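PDB 2RFL: putative phosphohistidine phosphatase SixA from Agrobacterium tumefaciens, which probably removes phosphate from phosphohistidine or another phosphorylated substrate, as a member of the histidine phosphatase superfamily. Local coordinates for residues F7-H16 / T105-N116. Residues are numbered along the deposited sequence; the frame is centred on the assembly and turned at random.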
loop_
_atom_site.group_PDB
_atom_site.type_symbol
_atom_site.label_atom_id
_atom_site.label_comp_id
_atom_site.label_asym_id
_atom_site.label_seq_id
_atom_site.Cartn_x
_atom_site.Cartn_y
_atom_site.Cartn_z
ATOM N N PHE A 7 13.454 -3.782 -12.671
ATOM C CA PHE A 7 13.336 -3.252 -11.302
ATOM C C PHE A 7 12.226 -2.209 -11.209
ATOM O O PHE A 7 12.194 -1.302 -12.034
ATOM C CB PHE A 7 14.643 -2.546 -10.894
ATOM C CG PHE A 7 15.607 -3.387 -10.082
ATOM C CD1 PHE A 7 15.769 -4.742 -10.318
ATOM C CD2 PHE A 7 16.404 -2.784 -9.122
ATOM C CE1 PHE A 7 16.672 -5.492 -9.576
ATOM C CE2 PHE A 7 17.302 -3.513 -8.379
ATOM C CZ PHE A 7 17.434 -4.877 -8.602
ATOM N N PRO A 8 11.358 -2.273 -10.177
ATOM C CA PRO A 8 11.284 -3.123 -8.962
ATOM C C PRO A 8 11.064 -4.626 -9.168
ATOM O O PRO A 8 10.438 -5.045 -10.129
ATOM C CB PRO A 8 10.091 -2.512 -8.174
ATOM C CG PRO A 8 9.988 -1.053 -8.731
ATOM C CD PRO A 8 10.258 -1.281 -10.190
ATOM N N THR A 9 11.565 -5.421 -8.237
ATOM C CA THR A 9 11.320 -6.858 -8.260
ATOM C C THR A 9 10.284 -7.288 -7.197
ATOM O O THR A 9 9.746 -8.390 -7.243
ATOM C CB THR A 9 12.662 -7.667 -8.282
ATOM O OG1 THR A 9 13.193 -7.874 -6.974
ATOM C CG2 THR A 9 13.682 -6.930 -9.082
ATOM N N ARG A 10 9.998 -6.385 -6.261
ATOM C CA ARG A 10 8.930 -6.578 -5.275
ATOM C C ARG A 10 8.095 -5.310 -5.086
ATOM O O ARG A 10 8.647 -4.244 -4.803
ATOM C CB ARG A 10 9.469 -7.041 -3.908
ATOM C CG ARG A 10 8.337 -7.395 -2.918
ATOM C CD ARG A 10 8.747 -8.383 -1.845
ATOM N NE ARG A 10 8.899 -9.739 -2.360
ATOM C CZ ARG A 10 9.088 -10.806 -1.593
ATOM N NH1 ARG A 10 9.126 -10.672 -0.278
ATOM N NH2 ARG A 10 9.216 -12.006 -2.133
ATOM N N VAL A 11 6.777 -5.469 -5.237
ATOM C CA VAL A 11 5.771 -4.425 -5.024
ATOM C C VAL A 11 4.920 -4.694 -3.782
ATOM O O VAL A 11 4.247 -5.711 -3.673
ATOM C CB VAL A 11 4.807 -4.298 -6.237
ATOM C CG1 VAL A 11 3.544 -3.520 -5.899
ATOM C CG2 VAL A 11 5.490 -3.615 -7.382
ATOM N N TYR A 12 4.937 -3.753 -2.858
ATOM C CA TYR A 12 4.000 -3.771 -1.744
ATOM C C TYR A 12 2.925 -2.741 -1.997
ATOM O O TYR A 12 3.233 -1.587 -2.386
ATOM C CB TYR A 12 4.700 -3.455 -0.438
ATOM C CG TYR A 12 5.891 -4.347 -0.091
ATOM C CD1 TYR A 12 7.201 -3.882 -0.253
ATOM C CD2 TYR A 12 5.695 -5.648 0.459
ATOM C CE1 TYR A 12 8.291 -4.694 0.088
ATOM C CE2 TYR A 12 6.779 -6.461 0.815
ATOM C CZ TYR A 12 8.070 -5.980 0.620
ATOM O OH TYR A 12 9.150 -6.769 0.963
ATOM N N LEU A 13 1.678 -3.177 -1.800
ATOM C CA LEU A 13 0.478 -2.351 -1.925
ATOM C C LEU A 13 -0.345 -2.296 -0.652
ATOM O O LEU A 13 -1.041 -3.284 -0.296
ATOM C CB LEU A 13 -0.440 -2.911 -3.023
ATOM C CG LEU A 13 -0.016 -3.093 -4.471
ATOM C CD1 LEU A 13 -1.189 -3.703 -5.186
ATOM C CD2 LEU A 13 0.320 -1.779 -5.062
ATOM N N LEU A 14 -0.314 -1.120 -0.025
ATOM C CA LEU A 14 -0.861 -0.852 1.298
ATOM C C LEU A 14 -2.012 0.162 1.256
ATOM O O LEU A 14 -1.848 1.340 0.899
ATOM C CB LEU A 14 0.260 -0.362 2.277
ATOM C CG LEU A 14 -0.130 0.044 3.730
ATOM C CD1 LEU A 14 -0.787 -1.096 4.545
ATOM C CD2 LEU A 14 1.021 0.668 4.548
ATOM N N ARG A 15 -3.188 -0.286 1.656
ATOM C CA ARG A 15 -4.267 0.651 1.821
ATOM C C ARG A 15 -4.114 1.265 3.202
ATOM O O ARG A 15 -3.683 0.592 4.132
ATOM C CB ARG A 15 -5.622 0.002 1.622
ATOM C CG ARG A 15 -6.752 1.038 1.648
ATOM C CD ARG A 15 -8.067 0.540 1.116
ATOM N NE ARG A 15 -9.093 1.498 1.452
ATOM C CZ ARG A 15 -10.346 1.167 1.751
ATOM N NH1 ARG A 15 -10.735 -0.105 1.689
ATOM N NH2 ARG A 15 -11.220 2.105 2.097
ATOM N N HIS A 16 -4.427 2.558 3.307
ATOM C CA HIS A 16 -4.333 3.290 4.545
ATOM C C HIS A 16 -5.273 2.611 5.551
ATOM O O HIS A 16 -6.229 1.922 5.161
ATOM C CB HIS A 16 -4.695 4.777 4.345
ATOM C CG HIS A 16 -6.135 5.003 3.997
ATOM N ND1 HIS A 16 -7.147 4.975 4.940
ATOM C CD2 HIS A 16 -6.743 5.199 2.804
ATOM C CE1 HIS A 16 -8.309 5.156 4.341
ATOM N NE2 HIS A 16 -8.091 5.307 3.049
ATOM N N THR A 105 13.262 2.676 -11.537
ATOM C CA THR A 105 14.052 1.768 -12.358
ATOM C C THR A 105 15.250 1.063 -11.695
ATOM O O THR A 105 15.647 -0.004 -12.145
ATOM C CB THR A 105 14.498 2.445 -13.691
ATOM O OG1 THR A 105 14.443 3.880 -13.580
ATOM C CG2 THR A 105 13.594 1.965 -14.852
ATOM N N GLU A 106 15.776 1.655 -10.624
ATOM C CA GLU A 106 16.839 1.052 -9.808
ATOM C C GLU A 106 16.576 1.077 -8.287
ATOM O O GLU A 106 17.457 1.428 -7.507
ATOM C CB GLU A 106 18.185 1.730 -10.110
ATOM C CG GLU A 106 18.659 1.584 -11.566
ATOM C CD GLU A 106 19.746 2.591 -11.942
ATOM O OE1 GLU A 106 19.829 3.662 -11.274
ATOM O OE2 GLU A 106 20.505 2.304 -12.911
ATOM N N VAL A 107 15.360 0.719 -7.884
ATOM C CA VAL A 107 15.008 0.476 -6.490
ATOM C C VAL A 107 14.430 -0.927 -6.474
ATOM O O VAL A 107 13.472 -1.208 -7.211
ATOM C CB VAL A 107 13.894 1.427 -5.995
ATOM C CG1 VAL A 107 13.749 1.367 -4.476
ATOM C CG2 VAL A 107 14.129 2.840 -6.453
ATOM N N GLN A 108 14.999 -1.799 -5.645
ATOM C CA GLN A 108 14.677 -3.220 -5.674
ATOM C C GLN A 108 13.258 -3.533 -5.224
ATOM O O GLN A 108 12.580 -4.308 -5.878
ATOM C CB GLN A 108 15.667 -4.012 -4.838
ATOM C CG GLN A 108 15.420 -5.502 -4.865
ATOM C CD GLN A 108 16.209 -6.250 -3.810
ATOM O OE1 GLN A 108 17.443 -6.379 -3.898
ATOM N NE2 GLN A 108 15.498 -6.750 -2.799
ATOM N N SER A 109 12.847 -2.955 -4.092
ATOM C CA SER A 109 11.481 -3.094 -3.572
ATOM C C SER A 109 10.804 -1.785 -3.199
ATOM O O SER A 109 11.379 -0.908 -2.570
ATOM C CB SER A 109 11.361 -4.132 -2.429
ATOM O OG SER A 109 12.336 -3.979 -1.429
ATOM N N VAL A 110 9.544 -1.680 -3.583
ATOM C CA VAL A 110 8.828 -0.438 -3.412
ATOM C C VAL A 110 7.401 -0.651 -2.916
ATOM O O VAL A 110 6.700 -1.574 -3.327
ATOM C CB VAL A 110 8.907 0.459 -4.695
ATOM C CG1 VAL A 110 8.634 -0.367 -5.903
ATOM C CG2 VAL A 110 7.915 1.620 -4.639
HETATM N N MSE A 111 7.008 0.234 -2.017
HETATM C CA MSE A 111 5.730 0.174 -1.378
HETATM C C MSE A 111 4.961 1.452 -1.634
HETATM O O MSE A 111 5.461 2.562 -1.402
HETATM C CB MSE A 111 5.878 -0.014 0.116
HETATM C CG MSE A 111 4.572 0.141 0.823
HETATM SE SE MSE A 111 4.570 -0.629 2.553
HETATM C CE MSE A 111 4.907 0.966 3.704
ATOM N N LEU A 112 3.731 1.283 -2.085
ATOM C CA LEU A 112 2.854 2.406 -2.261
ATOM C C LEU A 112 1.861 2.486 -1.113
ATOM O O LEU A 112 1.316 1.476 -0.714
ATOM C CB LEU A 112 2.141 2.333 -3.626
ATOM C CG LEU A 112 2.988 2.304 -4.905
ATOM C CD1 LEU A 112 2.021 2.676 -5.967
ATOM C CD2 LEU A 112 4.242 3.261 -5.011
ATOM N N VAL A 113 1.621 3.692 -0.597
ATOM C CA VAL A 113 0.600 3.936 0.451
ATOM C C VAL A 113 -0.441 4.985 -0.032
ATOM O O VAL A 113 -0.225 6.189 0.006
ATOM C CB VAL A 113 1.250 4.363 1.820
ATOM C CG1 VAL A 113 0.196 4.562 2.965
ATOM C CG2 VAL A 113 2.321 3.377 2.234
ATOM N N GLY A 114 -1.588 4.496 -0.481
ATOM C CA GLY A 114 -2.667 5.368 -0.984
ATOM C C GLY A 114 -4.030 4.758 -0.748
ATOM O O GLY A 114 -4.215 4.008 0.213
ATOM N N HIS A 115 -4.967 5.063 -1.648
ATOM C CA HIS A 115 -6.403 4.904 -1.390
ATOM C C HIS A 115 -7.099 4.100 -2.471
ATOM O O HIS A 115 -6.655 4.081 -3.615
ATOM C CB HIS A 115 -7.155 6.265 -1.326
ATOM C CG HIS A 115 -6.394 7.385 -0.702
ATOM N ND1 HIS A 115 -6.848 8.052 0.413
ATOM C CD2 HIS A 115 -5.259 8.024 -1.078
ATOM C CE1 HIS A 115 -6.017 9.030 0.724
ATOM N NE2 HIS A 115 -5.037 9.031 -0.161
ATOM N N ASN A 116 -8.206 3.466 -2.077
ATOM C CA ASN A 116 -9.226 2.942 -2.986
ATOM C C ASN A 116 -9.944 4.085 -3.734
ATOM O O ASN A 116 -10.072 5.163 -3.186
ATOM C CB ASN A 116 -10.243 2.098 -2.190
ATOM C CG ASN A 116 -9.866 0.608 -2.116
ATOM O OD1 ASN A 116 -8.936 0.129 -2.779
ATOM N ND2 ASN A 116 -10.615 -0.132 -1.320
#
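R10 to R15 and S109 to G114 run as parallel neighbouring strands, their short axes 4.7 Å apart and 16° askew, in the middle of the mixed sheet of the histidine phosphatase fold. Backbone bonds zip the pair from V110 N to R10 O through Y12 N to V110 O (2.8 Å), L112 N to Y12 O and L14 N to L112 O; the last two, G114 N to L14 O and H16 N to G114 O (3.4 Å), are weak. On the sheet face of R10, Y12 and L14, the CB atoms of Y12 and M111, a selenomethionine, meet at 3.7 Å, and their side chains cross at about a right angle. L14 CG stands anti to the backbone N (chi1 177°), which lays CD2 beside V113 CG2 at 3.8 Å, with the M111 methyl CE also in contact; W73 of helix 64-77 packs on L14. Before the strands, P8, entered through a cis peptide, packs beside V110, while T9 N donates to Q108 O. At the other end, H16 and H115 bring their rings together obliquely. H16 lies in the Arg-His-Gly signature of this superfamily, here Arg-His-Ala, and is probably the phosphate-accepting histidine; H115, hydrogen-bonded through NE2 to S61 OG, is probably the second active-site histidine. The R15 side chain is extended, and N116 CG lies over one face of its guanidinium, offset toward the rim, planes 30° apart. These groups do not bond: R15 NH1 and N116 ND2, 3.0 Å apart, are both donors and share the carbonyl oxygen of F140.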